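Local coordinates for protein 6-phospho-beta-glucosidase (Thermotoga maritima, PDB 1UP7) that hydrolyses cellobiose 6'-phosphate to glucose 6-phosphate and glucose, using NAD+ and a manganese ion as cofactors in the manner of family 4 glycosidases, at residues Y246-K251 with L358-A363; G323-L328 with Y332-P337. All blocks are in the same frame, centred on the assembly; numbering follows the deposited sequence.

Interaction 1: residues Y246-K251 with L358-A363; sequences YYLMEK and LSFIHA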
loop_
_atom_site.group_PDB
_atom_site.type_symbol
_atom_site.label_atom_id
_atom_site.label_comp_id
_atom_site.label_asym_id
_atom_site.label_seq_id
_atom_site.Cartn_x
_atom_site.Cartn_y
_atom_site.Cartn_z
ATOM N N TYR A 246 -21.578 -19.002 14.124
ATOM C CA TYR A 246 -21.250 -18.606 15.507
ATOM C C TYR A 246 -21.221 -17.114 15.678
ATOM O O TYR A 246 -21.509 -16.630 16.763
ATOM C CB TYR A 246 -19.914 -19.204 15.997
ATOM C CG TYR A 246 -19.932 -20.715 16.036
ATOM C CD1 TYR A 246 -20.610 -21.401 17.035
ATOM C CD2 TYR A 246 -19.280 -21.466 15.047
ATOM C CE1 TYR A 246 -20.655 -22.798 17.056
ATOM C CE2 TYR A 246 -19.314 -22.857 15.049
ATOM C CZ TYR A 246 -20.019 -23.514 16.049
ATOM O OH TYR A 246 -20.050 -24.895 16.049
ATOM N N TYR A 247 -20.889 -16.410 14.604
ATOM C CA TYR A 247 -20.910 -14.963 14.569
ATOM C C TYR A 247 -22.284 -14.419 14.261
ATOM O O TYR A 247 -22.755 -13.597 15.023
ATOM C CB TYR A 247 -19.932 -14.473 13.527
ATOM C CG TYR A 247 -18.509 -14.763 13.880
ATOM C CD1 TYR A 247 -17.944 -16.004 13.582
ATOM C CD2 TYR A 247 -17.722 -13.799 14.480
ATOM C CE1 TYR A 247 -16.646 -16.282 13.883
ATOM C CE2 TYR A 247 -16.385 -14.049 14.771
ATOM C CZ TYR A 247 -15.860 -15.293 14.475
ATOM O OH TYR A 247 -14.554 -15.575 14.747
ATOM N N LEU A 248 -22.938 -14.911 13.200
ATOM C CA LEU A 248 -24.147 -14.293 12.672
ATOM C C LEU A 248 -25.435 -14.892 13.254
ATOM O O LEU A 248 -26.525 -14.324 13.138
ATOM C CB LEU A 248 -24.148 -14.387 11.151
ATOM C CG LEU A 248 -23.101 -13.490 10.508
ATOM C CD1 LEU A 248 -22.815 -14.129 9.197
ATOM C CD2 LEU A 248 -23.581 -12.026 10.358
ATOM N N MET A 249 -25.276 -16.064 13.872
ATOM C CA MET A 249 -26.355 -16.787 14.564
ATOM C C MET A 249 -25.970 -17.085 16.035
ATOM O O MET A 249 -26.269 -18.174 16.565
ATOM C CB MET A 249 -26.691 -18.103 13.844
ATOM C CG MET A 249 -27.278 -17.932 12.462
ATOM S SD MET A 249 -27.462 -19.494 11.573
ATOM C CE MET A 249 -28.531 -20.241 12.498
ATOM N N GLU A 250 -25.337 -16.110 16.679
ATOM C CA GLU A 250 -24.757 -16.312 17.996
ATOM C C GLU A 250 -25.770 -16.802 19.025
ATOM O O GLU A 250 -25.509 -17.830 19.661
ATOM C CB GLU A 250 -24.063 -15.070 18.544
ATOM C CG GLU A 250 -23.228 -15.358 19.765
ATOM C CD GLU A 250 -22.536 -14.121 20.333
ATOM O OE1 GLU A 250 -22.488 -13.055 19.676
ATOM O OE2 GLU A 250 -22.051 -14.213 21.468
ATOM N N LYS A 251 -26.898 -16.097 19.198
ATOM C CA LYS A 251 -27.874 -16.540 20.184
ATOM C C LYS A 251 -28.344 -17.967 19.919
ATOM O O LYS A 251 -28.458 -18.760 20.850
ATOM C CB LYS A 251 -29.101 -15.623 20.340
ATOM C CG LYS A 251 -28.746 -14.185 20.706
ATOM C CD LYS A 251 -29.993 -13.256 20.684
ATOM C CE LYS A 251 -30.857 -13.412 19.449
ATOM N NZ LYS A 251 -32.107 -12.587 19.519
ATOM N N LEU A 358 -14.709 -8.578 4.588
ATOM C CA LEU A 358 -13.616 -7.833 5.231
ATOM C C LEU A 358 -13.965 -7.442 6.689
ATOM O O LEU A 358 -13.090 -7.448 7.538
ATOM C CB LEU A 358 -13.224 -6.611 4.403
ATOM C CG LEU A 358 -12.075 -6.856 3.417
ATOM C CD1 LEU A 358 -12.298 -8.083 2.532
ATOM C CD2 LEU A 358 -11.757 -5.614 2.573
ATOM N N SER A 359 -15.234 -7.141 6.983
ATOM C CA SER A 359 -15.599 -6.766 8.337
ATOM C C SER A 359 -15.179 -7.873 9.299
ATOM O O SER A 359 -14.614 -7.587 10.375
ATOM C CB SER A 359 -17.085 -6.480 8.490
ATOM O OG SER A 359 -17.877 -7.645 8.250
ATOM N N PHE A 360 -15.419 -9.129 8.920
ATOM C CA PHE A 360 -14.970 -10.235 9.773
ATOM C C PHE A 360 -13.461 -10.471 9.713
ATOM O O PHE A 360 -12.837 -10.614 10.746
ATOM C CB PHE A 360 -15.707 -11.542 9.468
ATOM C CG PHE A 360 -17.195 -11.454 9.690
ATOM C CD1 PHE A 360 -17.728 -11.549 10.980
ATOM C CD2 PHE A 360 -18.051 -11.273 8.616
ATOM C CE1 PHE A 360 -19.098 -11.461 11.184
ATOM C CE2 PHE A 360 -19.420 -11.195 8.810
ATOM C CZ PHE A 360 -19.937 -11.277 10.093
ATOM N N ILE A 361 -12.881 -10.506 8.513
ATOM C CA ILE A 361 -11.482 -10.837 8.382
ATOM C C ILE A 361 -10.580 -9.867 9.158
ATOM O O ILE A 361 -9.661 -10.310 9.877
ATOM C CB ILE A 361 -11.059 -10.894 6.896
ATOM C CG1 ILE A 361 -11.861 -11.981 6.117
ATOM C CG2 ILE A 361 -9.537 -11.046 6.776
ATOM C CD1 ILE A 361 -11.698 -11.880 4.595
ATOM N N HIS A 362 -10.827 -8.555 9.010
ATOM C CA HIS A 362 -10.023 -7.554 9.689
ATOM C C HIS A 362 -10.139 -7.759 11.216
ATOM O O HIS A 362 -9.140 -7.818 11.915
ATOM C CB HIS A 362 -10.506 -6.134 9.332
ATOM C CG HIS A 362 -9.997 -5.600 8.036
ATOM N ND1 HIS A 362 -8.650 -5.523 7.731
ATOM C CD2 HIS A 362 -10.655 -5.056 6.979
ATOM C CE1 HIS A 362 -8.500 -4.973 6.539
ATOM N NE2 HIS A 362 -9.698 -4.664 6.068
ATOM N N ALA A 363 -11.360 -7.861 11.736
ATOM C CA ALA A 363 -11.552 -7.916 13.192
ATOM C C ALA A 363 -10.861 -9.147 13.804
ATOM O O ALA A 363 -10.163 -9.075 14.826
ATOM C CB ALA A 363 -13.098 -7.907 13.575
#
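Tyr247 and Phe360 mark the closest approach of the two backbones, with CA atoms 9.0 Å apart, as the end of the short helix 245-248 comes up to the long helix 355-376. At that spacing the gap has to be bridged by side chains, and one phenyl ring does most of the work. Phe360 points from its helix toward 246-251, with CG anti to its carbonyl carbon (chi1 -61°), which sends the ring outward between Tyr247 and Leu248.

With Tyr247 it forms an offset edge-to-face pair: the edge of Phe360 is directed at the face of the tyrosine ring, the centroids lie 5.8 Å apart and the planes meet at 75°. The two side chains run past each other in opposite directions, so Phe360 also reaches the root of its partner, where CE1 lies 3.9 Å from Tyr247 CB.

Leu248 meets the far end of the phenyl group. Its CD2 methyl sits near the ring plane, at the edge, 3.7 Å from Phe360 CZ, and its CG is 3.9 Å from the same carbon. Although the CB of Leu248 is not aimed at helix 355-376, the branched end swings over to it.

Phe356, one turn earlier on that helix, adds a second edge-to-face partner for Phe360, and Leu195 of strand 195-203 touches both Tyr247 and Phe360. The Tyr247 side chain lies about 6 Å from that of Tyr243, the proton acceptor, and about 7 Å from that of the manganese ligand His194. Edge-to-face and van der Waals contacts thus join the two helices through a partly buried, largely apolar cluster next to Tyr243 and His194.

Interaction 2: residues G323-L328 with Y332-P337; sequences GSIENL and YVLEIP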
loop_
_atom_site.group_PDB
_atom_site.type_symbol
_atom_site.label_atom_id
_atom_site.label_comp_id
_atom_site.label_asym_id
_atom_site.label_seq_id
_atom_site.Cartn_x
_atom_site.Cartn_y
_atom_site.Cartn_z
ATOM N N GLY A 323 -1.203 -10.128 -2.302
ATOM C CA GLY A 323 -1.892 -9.648 -3.499
ATOM C C GLY A 323 -3.016 -10.522 -4.047
ATOM O O GLY A 323 -3.636 -10.195 -5.050
ATOM N N SER A 324 -3.313 -11.621 -3.357
ATOM C CA SER A 324 -4.447 -12.464 -3.731
ATOM C C SER A 324 -5.736 -11.660 -3.648
ATOM O O SER A 324 -6.573 -11.707 -4.548
ATOM C CB SER A 324 -4.519 -13.666 -2.800
ATOM O OG SER A 324 -5.728 -14.372 -2.962
ATOM N N ILE A 325 -5.881 -10.956 -2.533
ATOM C CA ILE A 325 -6.980 -10.039 -2.322
ATOM C C ILE A 325 -6.385 -8.660 -2.224
ATOM O O ILE A 325 -5.643 -8.351 -1.264
ATOM C CB ILE A 325 -7.790 -10.409 -1.025
ATOM C CG1 ILE A 325 -8.458 -11.785 -1.194
ATOM C CG2 ILE A 325 -8.819 -9.293 -0.686
ATOM C CD1 ILE A 325 -9.735 -11.744 -2.094
ATOM N N GLU A 326 -6.685 -7.836 -3.221
ATOM C CA GLU A 326 -5.963 -6.586 -3.370
ATOM C C GLU A 326 -6.301 -5.551 -2.287
ATOM O O GLU A 326 -5.478 -4.698 -2.002
ATOM C CB GLU A 326 -6.116 -6.012 -4.780
ATOM C CG GLU A 326 -7.459 -5.400 -5.082
ATOM C CD GLU A 326 -7.585 -4.940 -6.535
ATOM O OE1 GLU A 326 -7.353 -5.753 -7.475
ATOM O OE2 GLU A 326 -7.933 -3.751 -6.737
ATOM N N ASN A 327 -7.493 -5.631 -1.692
ATOM C CA ASN A 327 -7.878 -4.655 -0.679
ATOM C C ASN A 327 -7.698 -5.197 0.741
ATOM O O ASN A 327 -8.397 -4.815 1.659
ATOM C CB ASN A 327 -9.289 -4.105 -0.918
ATOM C CG ASN A 327 -10.364 -5.190 -0.923
ATOM O OD1 ASN A 327 -10.080 -6.370 -1.131
ATOM N ND2 ASN A 327 -11.605 -4.783 -0.681
ATOM N N LEU A 328 -6.748 -6.112 0.901
ATOM C CA LEU A 328 -6.324 -6.564 2.234
ATOM C C LEU A 328 -4.795 -6.477 2.240
ATOM O O LEU A 328 -4.166 -6.657 1.176
ATOM C CB LEU A 328 -6.772 -8.005 2.449
ATOM C CG LEU A 328 -7.807 -8.457 3.488
ATOM C CD1 LEU A 328 -8.490 -7.345 4.286
ATOM C CD2 LEU A 328 -8.812 -9.384 2.843
ATOM N N TYR A 332 -1.357 -10.286 5.635
ATOM C CA TYR A 332 -2.419 -11.086 6.281
ATOM C C TYR A 332 -2.257 -12.525 5.821
ATOM O O TYR A 332 -2.243 -12.786 4.603
ATOM C CB TYR A 332 -3.818 -10.617 5.895
ATOM C CG TYR A 332 -4.442 -9.480 6.703
ATOM C CD1 TYR A 332 -3.654 -8.515 7.370
ATOM C CD2 TYR A 332 -5.833 -9.364 6.775
ATOM C CE1 TYR A 332 -4.252 -7.466 8.097
ATOM C CE2 TYR A 332 -6.450 -8.327 7.518
ATOM C CZ TYR A 332 -5.651 -7.384 8.154
ATOM O OH TYR A 332 -6.266 -6.368 8.812
ATOM N N VAL A 333 -2.092 -13.461 6.760
ATOM C CA VAL A 333 -2.301 -14.873 6.417
ATOM C C VAL A 333 -3.798 -15.091 6.160
ATOM O O VAL A 333 -4.643 -14.749 7.011
ATOM C CB VAL A 333 -1.794 -15.839 7.521
ATOM C CG1 VAL A 333 -2.362 -17.233 7.334
ATOM C CG2 VAL A 333 -0.232 -15.864 7.553
ATOM N N LEU A 334 -4.111 -15.619 4.982
ATOM C CA LEU A 334 -5.468 -15.930 4.589
ATOM C C LEU A 334 -5.542 -17.380 4.128
ATOM O O LEU A 334 -4.520 -18.011 3.862
ATOM C CB LEU A 334 -5.901 -15.024 3.424
ATOM C CG LEU A 334 -5.833 -13.521 3.690
ATOM C CD1 LEU A 334 -6.137 -12.758 2.398
ATOM C CD2 LEU A 334 -6.752 -13.129 4.836
ATOM N N GLU A 335 -6.764 -17.888 4.019
ATOM C CA GLU A 335 -7.015 -19.178 3.377
ATOM C C GLU A 335 -7.526 -18.875 1.953
ATOM O O GLU A 335 -8.603 -18.314 1.791
ATOM C CB GLU A 335 -8.013 -19.980 4.237
ATOM C CG GLU A 335 -8.333 -21.383 3.743
ATOM C CD GLU A 335 -9.194 -22.161 4.740
ATOM O OE1 GLU A 335 -10.443 -22.099 4.665
ATOM O OE2 GLU A 335 -8.597 -22.831 5.618
ATOM N N ILE A 336 -6.732 -19.221 0.946
ATOM C CA ILE A 336 -6.879 -18.719 -0.434
ATOM C C ILE A 336 -6.315 -19.753 -1.419
ATOM O O ILE A 336 -5.453 -20.562 -1.038
ATOM C CB ILE A 336 -6.138 -17.348 -0.632
ATOM C CG1 ILE A 336 -4.708 -17.412 -0.026
ATOM C CG2 ILE A 336 -6.951 -16.178 -0.041
ATOM C CD1 ILE A 336 -3.841 -16.105 -0.226
ATOM N N PRO A 337 -6.784 -19.734 -2.669
ATOM C CA PRO A 337 -6.287 -20.643 -3.695
ATOM C C PRO A 337 -4.873 -20.287 -4.118
ATOM O O PRO A 337 -4.589 -19.114 -4.383
ATOM C CB PRO A 337 -7.239 -20.390 -4.867
ATOM C CG PRO A 337 -8.446 -19.704 -4.248
ATOM C CD PRO A 337 -7.831 -18.843 -3.195
#
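The connection between antiparallel strands 313-320 and 333-341 folds back over the start of the second strand, and the meeting of Leu328 with Tyr332 lies where the chain reverses. Leu328 CG is 3.9 Å from Tyr332 CD2, and Leu328 CD1 is likewise 3.9 Å from Tyr332 CE2, so a branch point and a methyl lie along the CD2-CE2 bond of the phenol ring. The two side chains cross at about a right angle, and the phenol OH is paired with His362 of helix 355-376.

The other methyl of Leu328, CD2, turns to the next inward-facing residue of the strand and lies 4.3 Å from Leu334 CD1. Ile325 CG1 comes within 4.4 Å of the same Leu334 CD1 methyl. Ile325 and Leu328, first and last residues of a type I beta turn closed by a weak Leu328 N to Ile325 O hydrogen bond, thus both reach Leu334.

Leu334 and Ile336 point toward the connection, as alternate residues of a strand do, and Tyr332 just before it points the same way. Glu335 faces elsewhere: it hydrogen-bonds to Asn193, Tyr189 and Asn318 and touches Cys164, a manganese ligand, whose side chain is about 12 Å from that of Leu334. The strand therefore lies between the connection and the surroundings of the metal site. At the far end Ser324 CB is 3.6 Å from Ile336 CD1. The serine OG, anti to its own backbone N (chi1 169°), packs beside the isoleucine, 3.6 Å from Ile336 CG2, and its polar need is met by Gln350 NE2 outside the contact. Tyr190 of strand 185-190 touches both Ile325 and Ile336 in this buried interior.

Overall arrangement
Both interactions belong to the C-terminal family region, their centres 18 Å apart, and helix 355-376 joins them. Along the chain, 246-251 comes first, then the two segments of interaction 2, then 358-363, so interaction 2 falls wholly within the interval that interaction 1 spans. The helix uses different faces: Phe360 serves interaction 1, whereas Leu358 and His362 pack against Asn327 and Leu328 of interaction 2, and His362 ND1 lies 2.8 Å from Tyr332 OH in a probable hydrogen bond. His362 also stacks on His362 of the second subunit. One helix thereby connects the surroundings of the catalytic tyrosine, a three-stranded antiparallel sheet and a subunit interface.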